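Local coordinates for piwi domain-containing protein (PDB 5THE), which is a budding yeast Argonaute, represented by its C-terminal lobe with the RNase H-like Piwi domain, and probably binds RNA, at residues A[428-431]-A[437-440]. Residues are numbered along the deposited sequence; the frame is centred on the assembly and turned at random.
Sequences GITS and FFIQ
In the Piwi domain, the connection of a β-hairpin, strands 423-425 and 435-440, folds back on the second strand, and I429 and T430 meet the ring of F438. No hydrogen bond joins the two segments; the contact is apolar. The terminal methyl of I429 approaches the ring obliquely, CD1 lying 3.6 Å from F438 CE1, and the I429 chain runs roughly perpendicular to the F438 side chain. With chi1 at 58° and chi2 extended (167°), the end of the isoleucine lies against the ring. T430 comes instead to the ring's edge, near its plane, its side chain and that of F438 running past each other in opposite directions: T430 CG2 is 3.7 Å from F438 CD1 and equally 3.7 Å from F438 CE1. The same methyl passes 4.1 Å from F437 CA. With an alanine at F438, the two methyls would probably lose their aromatic surface and H453 its stacking partner. That histidine belongs to strand 452-459 and stacks on the F438 ring, while I429 also reaches S24 and F396. The ring of F437, whose CB points away from the loop, packs on Q469 and C472 of helix 465-475. Strand 435-440 thus runs between strands 423-425 and 452-459, with backbone hydrogen bonds from F438 to V425 and from F437 to Y454.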
ATOM      1  N   GLY A 428      16.523   7.190 -24.195  1.00 35.64           N
ATOM      2  CA  GLY A 428      15.726   7.612 -25.335  1.00 32.77           C
ATOM      3  C   GLY A 428      14.562   8.521 -24.983  1.00 33.63           C
ATOM      4  O   GLY A 428      14.501   9.663 -25.438  1.00 36.10           O
ATOM      5  N   ILE A 429      13.614   8.035 -24.180  1.00 28.19           N
ATOM      6  CA  ILE A 429      12.466   8.854 -23.814  1.00 27.94           C
ATOM      7  C   ILE A 429      12.621   9.480 -22.443  1.00 32.36           C
ATOM      8  O   ILE A 429      11.722  10.203 -22.001  1.00 26.88           O
ATOM      9  CB  ILE A 429      11.160   8.048 -23.888  1.00 33.11           C
ATOM     10  CG1 ILE A 429      11.243   6.825 -22.969  1.00 32.68           C
ATOM     11  CG2 ILE A 429      10.869   7.636 -25.344  1.00 34.76           C
ATOM     12  CD1 ILE A 429       9.893   6.145 -22.747  1.00 29.64           C
ATOM     13  N   THR A 430      13.739   9.246 -21.765  1.00 29.95           N
ATOM     14  CA  THR A 430      13.982   9.769 -20.428  1.00 27.82           C
ATOM     15  C   THR A 430      14.931  10.953 -20.477  1.00 30.07           C
ATOM     16  O   THR A 430      15.528  11.274 -21.506  1.00 30.97           O
ATOM     17  CB  THR A 430      14.597   8.695 -19.541  1.00 33.12           C
ATOM     18  OG1 THR A 430      15.769   8.210 -20.203  1.00 34.18           O
ATOM     19  CG2 THR A 430      13.618   7.543 -19.290  1.00 32.65           C
ATOM     20  N   SER A 431      15.116  11.569 -19.320  1.00 31.37           N
ATOM     21  CA  SER A 431      16.015  12.706 -19.233  1.00 33.60           C
ATOM     22  C   SER A 431      17.468  12.247 -19.262  1.00 30.74           C
ATOM     23  O   SER A 431      17.841  11.252 -18.630  1.00 28.87           O
ATOM     24  CB  SER A 431      15.739  13.496 -17.959  1.00 29.83           C
ATOM     25  OG  SER A 431      16.679  14.536 -17.837  1.00 35.69           O
ATOM     26  N   PHE A 437      13.657   7.009 -14.909  1.00 25.06           N
ATOM     27  CA  PHE A 437      13.527   5.749 -15.628  1.00 24.14           C
ATOM     28  C   PHE A 437      12.074   5.312 -15.542  1.00 22.73           C
ATOM     29  O   PHE A 437      11.335   5.723 -14.645  1.00 22.67           O
ATOM     30  CB  PHE A 437      14.475   4.667 -15.084  1.00 20.23           C
ATOM     31  CG  PHE A 437      14.410   4.475 -13.600  1.00 22.53           C
ATOM     32  CD1 PHE A 437      13.449   3.654 -13.033  1.00 21.47           C
ATOM     33  CD2 PHE A 437      15.326   5.101 -12.771  1.00 23.23           C
ATOM     34  CE1 PHE A 437      13.391   3.471 -11.670  1.00 22.30           C
ATOM     35  CE2 PHE A 437      15.277   4.924 -11.393  1.00 27.15           C
ATOM     36  CZ  PHE A 437      14.304   4.110 -10.840  1.00 25.50           C
ATOM     37  N   PHE A 438      11.663   4.515 -16.519  1.00 22.63           N
ATOM     38  CA  PHE A 438      10.350   3.887 -16.512  1.00 23.22           C
ATOM     39  C   PHE A 438      10.513   2.426 -16.137  1.00 23.39           C
ATOM     40  O   PHE A 438      11.471   1.775 -16.563  1.00 19.35           O
ATOM     41  CB  PHE A 438       9.672   3.953 -17.884  1.00 22.37           C
ATOM     42  CG  PHE A 438       9.300   5.331 -18.336  1.00 22.44           C
ATOM     43  CD1 PHE A 438      10.229   6.144 -18.966  1.00 20.89           C
ATOM     44  CD2 PHE A 438       7.995   5.790 -18.186  1.00 23.99           C
ATOM     45  CE1 PHE A 438       9.884   7.401 -19.411  1.00 24.51           C
ATOM     46  CE2 PHE A 438       7.634   7.052 -18.638  1.00 26.78           C
ATOM     47  CZ  PHE A 438       8.575   7.858 -19.252  1.00 25.31           C
ATOM     48  N   ILE A 439       9.567   1.904 -15.362  1.00 21.00           N
ATOM     49  CA  ILE A 439       9.450   0.457 -15.188  1.00 26.50           C
ATOM     50  C   ILE A 439       7.979   0.095 -15.311  1.00 25.92           C
ATOM     51  O   ILE A 439       7.120   0.726 -14.690  1.00 20.68           O
ATOM     52  CB  ILE A 439      10.011  -0.054 -13.847  1.00 22.66           C
ATOM     53  CG1 ILE A 439      11.451   0.407 -13.620  1.00 26.14           C
ATOM     54  CG2 ILE A 439       9.985  -1.562 -13.832  1.00 20.94           C
ATOM     55  CD1 ILE A 439      12.053  -0.041 -12.261  1.00 19.36           C
ATOM     56  N   GLN A 440       7.685  -0.893 -16.130  1.00 23.39           N
ATOM     57  CA  GLN A 440       6.350  -1.472 -16.186  1.00 26.74           C
ATOM     58  C   GLN A 440       6.480  -2.782 -15.429  1.00 24.48           C
ATOM     59  O   GLN A 440       6.964  -3.769 -15.969  1.00 25.40           O
ATOM     60  CB  GLN A 440       5.882  -1.655 -17.628  1.00 22.40           C
ATOM     61  CG  GLN A 440       4.467  -2.141 -17.775  1.00 24.07           C
ATOM     62  CD  GLN A 440       3.920  -1.835 -19.158  1.00 28.91           C
ATOM     63  OE1 GLN A 440       4.295  -0.829 -19.769  1.00 30.95           O
ATOM     64  NE2 GLN A 440       3.055  -2.707 -19.667  1.00 27.25           N
TER